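11R-lipoxygenase (Gersemia fruticosa, PDB 3VF1) probably oxygenates polyunsaturated fatty acids as a calcium-dependent, non-heme iron dioxygenase of the lipoxygenase family. Local coordinates at residues Tyr295-Glu298 with Lys299-Glu303; Lys477-Arg480 with Gln481-Val484. All coordinates share one frame; numbering follows the deposited sequence.

Contact 1: residues Tyr295-Glu298 with Lys299-Glu303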
ATOM      1  N   TYR A 295       2.914 -35.179  24.905  1.00 37.04           N
ATOM      2  CA  TYR A 295       3.185 -33.758  25.091  1.00 36.10           C
ATOM      3  C   TYR A 295       2.204 -33.102  26.052  1.00 36.07           C
ATOM      4  O   TYR A 295       1.004 -33.362  26.010  1.00 40.22           O
ATOM      5  CB  TYR A 295       3.143 -33.023  23.750  1.00 32.14           C
ATOM      6  CG  TYR A 295       4.450 -33.050  22.997  1.00 34.98           C
ATOM      7  CD1 TYR A 295       4.912 -34.218  22.412  1.00 37.27           C
ATOM      8  CD2 TYR A 295       5.221 -31.904  22.868  1.00 37.36           C
ATOM      9  CE1 TYR A 295       6.108 -34.246  21.722  1.00 35.39           C
ATOM     10  CE2 TYR A 295       6.417 -31.922  22.179  1.00 37.02           C
ATOM     11  CZ  TYR A 295       6.856 -33.095  21.608  1.00 37.05           C
ATOM     12  OH  TYR A 295       8.048 -33.119  20.923  1.00 38.92           O
ATOM     13  N   THR A 296       2.736 -32.249  26.919  1.00 36.02           N
ATOM     14  CA  THR A 296       1.921 -31.392  27.763  1.00 34.63           C
ATOM     15  C   THR A 296       2.048 -29.968  27.242  1.00 34.66           C
ATOM     16  O   THR A 296       2.967 -29.663  26.483  1.00 35.95           O
ATOM     17  CB  THR A 296       2.385 -31.438  29.229  1.00 37.92           C
ATOM     18  OG1 THR A 296       3.760 -31.044  29.312  1.00 37.58           O
ATOM     19  CG2 THR A 296       2.229 -32.841  29.797  1.00 42.93           C
ATOM     20  N   LEU A 297       1.127 -29.102  27.647  1.00 35.21           N
ATOM     21  CA  LEU A 297       1.171 -27.706  27.236  1.00 33.22           C
ATOM     22  C   LEU A 297       2.540 -27.109  27.548  1.00 35.77           C
ATOM     23  O   LEU A 297       3.092 -26.349  26.754  1.00 37.09           O
ATOM     24  CB  LEU A 297       0.081 -26.910  27.950  1.00 29.51           C
ATOM     25  CG  LEU A 297      -0.013 -25.430  27.577  1.00 26.95           C
ATOM     26  CD1 LEU A 297      -0.162 -25.263  26.075  1.00 28.32           C
ATOM     27  CD2 LEU A 297      -1.171 -24.775  28.310  1.00 34.06           C
ATOM     28  N   GLU A 298       3.085 -27.475  28.704  1.00 34.87           N
ATOM     29  CA  GLU A 298       4.367 -26.942  29.156  1.00 38.73           C
ATOM     30  C   GLU A 298       5.497 -27.388  28.234  1.00 38.73           C
ATOM     31  O   GLU A 298       6.346 -26.587  27.849  1.00 40.15           O
ATOM     32  CB  GLU A 298       4.661 -27.386  30.593  1.00 42.93           C
ATOM     33  CG  GLU A 298       3.738 -26.776  31.647  1.00 55.38           C
ATOM     34  CD  GLU A 298       2.346 -27.395  31.654  1.00 55.01           C
ATOM     35  OE1 GLU A 298       2.132 -28.410  30.956  1.00 47.48           O
ATOM     36  OE2 GLU A 298       1.465 -26.862  32.362  1.00 63.31           O
ATOM     37  N   LYS A 299       5.501 -28.669  27.882  1.00 36.42           N
ATOM     38  CA  LYS A 299       6.533 -29.220  27.010  1.00 36.77           C
ATOM     39  C   LYS A 299       6.446 -28.604  25.618  1.00 35.24           C
ATOM     40  O   LYS A 299       7.463 -28.312  24.993  1.00 37.24           O
ATOM     41  CB  LYS A 299       6.393 -30.740  26.916  1.00 37.08           C
ATOM     42  CG  LYS A 299       7.455 -31.412  26.057  1.00 40.33           C
ATOM     43  CD  LYS A 299       7.282 -32.923  26.040  1.00 38.79           C
ATOM     44  CE  LYS A 299       8.305 -33.588  25.131  1.00 46.74           C
ATOM     45  NZ  LYS A 299       8.143 -35.070  25.083  1.00 50.38           N
ATOM     46  N   ALA A 300       5.223 -28.411  25.139  1.00 36.37           N
ATOM     47  CA  ALA A 300       5.003 -27.824  23.823  1.00 33.44           C
ATOM     48  C   ALA A 300       5.616 -26.430  23.736  1.00 29.25           C
ATOM     49  O   ALA A 300       6.207 -26.071  22.721  1.00 29.37           O
ATOM     50  CB  ALA A 300       3.514 -27.764  23.517  1.00 31.12           C
ATOM     51  N   MET A 301       5.477 -25.648  24.801  1.00 31.57           N
ATOM     52  CA  MET A 301       6.012 -24.289  24.820  1.00 35.70           C
ATOM     53  C   MET A 301       7.538 -24.291  24.837  1.00 33.68           C
ATOM     54  O   MET A 301       8.168 -23.510  24.126  1.00 35.87           O
ATOM     55  CB  MET A 301       5.470 -23.510  26.021  1.00 35.66           C
ATOM     56  CG  MET A 301       4.047 -23.007  25.828  1.00 37.15           C
ATOM     57  SD  MET A 301       3.550 -21.781  27.052  1.00 44.53           S
ATOM     58  CE  MET A 301       3.477 -22.795  28.531  1.00 46.68           C
ATOM     59  N   LYS A 302       8.127 -25.168  25.645  1.00 34.16           N
ATOM     60  CA  LYS A 302       9.580 -25.295  25.698  1.00 35.92           C
ATOM     61  C   LYS A 302      10.162 -25.555  24.313  1.00 35.64           C
ATOM     62  O   LYS A 302      11.247 -25.068  23.990  1.00 35.24           O
ATOM     63  CB  LYS A 302       9.997 -26.428  26.641  1.00 36.51           C
ATOM     64  CG  LYS A 302      10.294 -25.991  28.066  1.00 48.90           C
ATOM     65  CD  LYS A 302       9.024 -25.780  28.870  1.00 57.91           C
ATOM     66  CE  LYS A 302       9.339 -25.410  30.311  1.00 66.64           C
ATOM     67  NZ  LYS A 302       8.118 -25.382  31.164  1.00 71.38           N
ATOM     68  N   GLU A 303       9.441 -26.319  23.497  1.00 32.36           N
ATOM     69  CA  GLU A 303       9.944 -26.718  22.185  1.00 34.05           C
ATOM     70  C   GLU A 303       9.516 -25.761  21.072  1.00 29.61           C
ATOM     71  O   GLU A 303       9.805 -25.998  19.901  1.00 31.80           O
ATOM     72  CB  GLU A 303       9.491 -28.143  21.856  1.00 34.66           C
ATOM     73  CG  GLU A 303      10.015 -29.192  22.825  1.00 38.12           C
ATOM     74  CD  GLU A 303       9.852 -30.606  22.301  1.00 49.02           C
ATOM     75  OE1 GLU A 303       9.392 -30.766  21.150  1.00 47.73           O
ATOM     76  OE2 GLU A 303      10.188 -31.559  23.038  1.00 48.40           O
TER
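The phenol ring of Tyr295 has the outer methylenes of Lys299, CE foremost, over one face and a carboxylate oxygen of Glu303 at its edge. Lys299 meets it from the first turn of helix 297-302 and Glu303 from just past the last, so Tyr295, just before the N-cap Thr296, lies along the length of a short helix. Lys299 runs across the ring at about a right angle. Its CG stands anti to the backbone N (chi1 -178°) and the chain beyond is fully extended, which carries CE over the face, 3.9 Å from the ring centroid, in a CH-pi contact. NZ follows 4.2 Å from the same centroid, close enough to the ring normal to count as cation-pi. At the rim, Tyr295 OH donates to Glu303 OE1 over 2.7 Å, reaching its syn side, 27° out of the plane of a carboxylate nearly perpendicular to the ring. That bond holds the far end of the ring in position, while Lys299 on one face would probably hinder its rotation.

The cap itself is made by Thr296 OG1, which a chi1 of 58° places to accept from Lys299 N at 3.3 Å. Ala300 N donates to Thr296 O, beginning the backbone ladder that Met301 N and Lys302 N continue. On the inner side, Leu297, Ala300 and Met301 all rest on Ile306 of strand 306-310, fixing the helix to the five-stranded sheet, while Asn284 OD1 accepts from Leu297 N. Leu297 CG lies 4.5 Å from Met301 CE, the methyl that ends the bent methionine chain.

Contact 2: residues Lys477-Arg480 with Gln481-Val484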
ATOM      1  N   LYS A 477      13.958  -8.827  10.706  1.00 35.13           N
ATOM      2  CA  LYS A 477      14.097  -8.826  12.157  1.00 39.31           C
ATOM      3  C   LYS A 477      12.749  -8.926  12.869  1.00 36.27           C
ATOM      4  O   LYS A 477      12.672  -9.415  13.995  1.00 36.56           O
ATOM      5  CB  LYS A 477      14.856  -7.578  12.617  1.00 38.55           C
ATOM      6  CG  LYS A 477      16.327  -7.591  12.226  1.00 51.25           C
ATOM      7  CD  LYS A 477      17.031  -6.300  12.605  1.00 64.59           C
ATOM      8  CE  LYS A 477      18.434  -6.259  12.026  1.00 69.25           C
ATOM      9  NZ  LYS A 477      19.047  -4.906  12.124  1.00 76.53           N
ATOM     10  N   ASP A 478      11.687  -8.466  12.216  1.00 33.36           N
ATOM     11  CA  ASP A 478      10.354  -8.549  12.803  1.00 35.52           C
ATOM     12  C   ASP A 478       9.887  -9.999  12.846  1.00 33.77           C
ATOM     13  O   ASP A 478       9.487 -10.500  13.896  1.00 32.19           O
ATOM     14  CB  ASP A 478       9.357  -7.700  12.016  1.00 31.38           C
ATOM     15  CG  ASP A 478       7.981  -7.684  12.654  1.00 39.56           C
ATOM     16  OD1 ASP A 478       7.821  -7.033  13.709  1.00 45.37           O
ATOM     17  OD2 ASP A 478       7.057  -8.317  12.100  1.00 44.05           O
ATOM     18  N   LEU A 479       9.940 -10.669  11.702  1.00 32.93           N
ATOM     19  CA  LEU A 479       9.569 -12.075  11.627  1.00 31.97           C
ATOM     20  C   LEU A 479      10.417 -12.901  12.585  1.00 33.30           C
ATOM     21  O   LEU A 479       9.952 -13.886  13.153  1.00 33.11           O
ATOM     22  CB  LEU A 479       9.751 -12.598  10.203  1.00 30.61           C
ATOM     23  CG  LEU A 479       8.825 -12.009   9.137  1.00 29.63           C
ATOM     24  CD1 LEU A 479       9.233 -12.491   7.758  1.00 29.79           C
ATOM     25  CD2 LEU A 479       7.381 -12.377   9.425  1.00 27.16           C
ATOM     26  N   ARG A 480      11.667 -12.489  12.762  1.00 37.03           N
ATOM     27  CA  ARG A 480      12.612 -13.246  13.575  1.00 36.91           C
ATOM     28  C   ARG A 480      12.333 -13.104  15.068  1.00 35.03           C
ATOM     29  O   ARG A 480      12.398 -14.085  15.809  1.00 33.20           O
ATOM     30  CB  ARG A 480      14.041 -12.804  13.266  1.00 40.93           C
ATOM     31  CG  ARG A 480      15.107 -13.576  14.022  1.00 46.10           C
ATOM     32  CD  ARG A 480      16.492 -13.102  13.634  1.00 53.76           C
ATOM     33  NE  ARG A 480      16.788 -13.392  12.232  1.00 59.56           N
ATOM     34  CZ  ARG A 480      17.716 -12.767  11.511  1.00 64.38           C
ATOM     35  NH1 ARG A 480      18.448 -11.797  12.049  1.00 63.03           N
ATOM     36  NH2 ARG A 480      17.908 -13.106  10.244  1.00 56.34           N
ATOM     37  N   GLN A 481      12.022 -11.890  15.511  1.00 33.80           N
ATOM     38  CA  GLN A 481      11.749 -11.654  16.925  1.00 37.62           C
ATOM     39  C   GLN A 481      10.380 -12.215  17.307  1.00 38.89           C
ATOM     40  O   GLN A 481      10.106 -12.457  18.482  1.00 39.56           O
ATOM     41  CB  GLN A 481      11.846 -10.161  17.259  1.00 36.38           C
ATOM     42  CG  GLN A 481      10.695  -9.310  16.741  1.00 46.01           C
ATOM     43  CD  GLN A 481       9.675  -8.972  17.817  1.00 55.11           C
ATOM     44  OE1 GLN A 481       9.868  -9.282  18.994  1.00 55.77           O
ATOM     45  NE2 GLN A 481       8.584  -8.328  17.416  1.00 53.79           N
ATOM     46  N   ARG A 482       9.527 -12.426  16.309  1.00 37.76           N
ATOM     47  CA  ARG A 482       8.231 -13.061  16.532  1.00 32.99           C
ATOM     48  C   ARG A 482       8.352 -14.583  16.534  1.00 31.22           C
ATOM     49  O   ARG A 482       7.420 -15.285  16.921  1.00 31.88           O
ATOM     50  CB  ARG A 482       7.223 -12.624  15.469  1.00 30.49           C
ATOM     51  CG  ARG A 482       6.684 -11.216  15.660  1.00 31.32           C
ATOM     52  CD  ARG A 482       5.333 -11.062  14.990  1.00 33.84           C
ATOM     53  NE  ARG A 482       5.441 -10.970  13.537  1.00 32.87           N
ATOM     54  CZ  ARG A 482       4.533 -11.428  12.677  1.00 32.72           C
ATOM     55  NH1 ARG A 482       3.433 -12.029  13.106  1.00 32.53           N
ATOM     56  NH2 ARG A 482       4.730 -11.288  11.374  1.00 39.71           N
ATOM     57  N   GLY A 483       9.501 -15.090  16.100  1.00 30.71           N
ATOM     58  CA  GLY A 483       9.757 -16.520  16.105  1.00 29.39           C
ATOM     59  C   GLY A 483       8.900 -17.286  15.116  1.00 27.63           C
ATOM     60  O   GLY A 483       8.611 -18.463  15.324  1.00 25.84           O
ATOM     61  N   VAL A 484       8.504 -16.627  14.030  1.00 26.94           N
ATOM     62  CA  VAL A 484       7.624 -17.242  13.039  1.00 26.55           C
ATOM     63  C   VAL A 484       8.297 -17.422  11.680  1.00 30.45           C
ATOM     64  O   VAL A 484       7.682 -17.927  10.741  1.00 31.27           O
ATOM     65  CB  VAL A 484       6.343 -16.411  12.830  1.00 26.92           C
ATOM     66  CG1 VAL A 484       5.542 -16.332  14.119  1.00 25.46           C
ATOM     67  CG2 VAL A 484       6.685 -15.019  12.315  1.00 24.83           C
TER
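A local i to i+4 salt bridge, Asp478 with Arg482, spans the end of helix 475-481, where the chain turns off toward helix 491-514. Asp478 CG lies anti to the backbone N (chi1 -176°), which swings the carboxylate forward along the helix until OD2 is 3.4 Å from Arg482 NE. The bond is weak and bent, and the carboxylate and guanidinium planes are inclined by 36°. Firmer anchorage for the arginine comes from Pro267 O, which accepts from NH2. Leu479 CD2 packs 3.5 Å from that same NH2, while Val484 CG2 sits over the centre of one guanidinium face, 4.2 Å above its plane.

What brings Val484 back to this place is a Schellman motif. Gly483 takes a positive phi of 68°, a backbone conformation that favours glycine, and the chain reverses so that Val484 N donates to Leu479 O over 3.2 Å, while Gly483 N donates to Arg480 O. The turn also brings the two apolar chains together, Val484 CG2 lying 4.0 Å from Leu479 CD2. It borders the pocket of the bound glycan, where Leu479 touches Asp485, Lys493 and Leu497. A leucine in place of Arg482 would probably leave Asp478 without its charged mate and Pro267 O without this donor. Gln481 CG packs against the backbone oxygens of Lys477 and Asp478, and the amide beyond is held through OE1 by Arg271 NH2.

How the contacts relate
Contact 1 spans all of helix 297-302 from its N-cap, whereas contact 2 is confined to the C-terminal end of helix 475-481. They come in series along the chain, both in its lipoxygenase part and on the same side of the chain's centre. Their centres are about 20 Å apart and their nearest atoms about 9 Å, so they do not touch. The five-stranded antiparallel sheet relates them: helix 297-302 rests on strand 306-310, whose neighbour 271-272 supplies Arg271 to contact 2. Both lie away from the iron site; contact 1 is far out, its centre about 39 Å from the centre of the chain, and that of contact 2 about 22 Å.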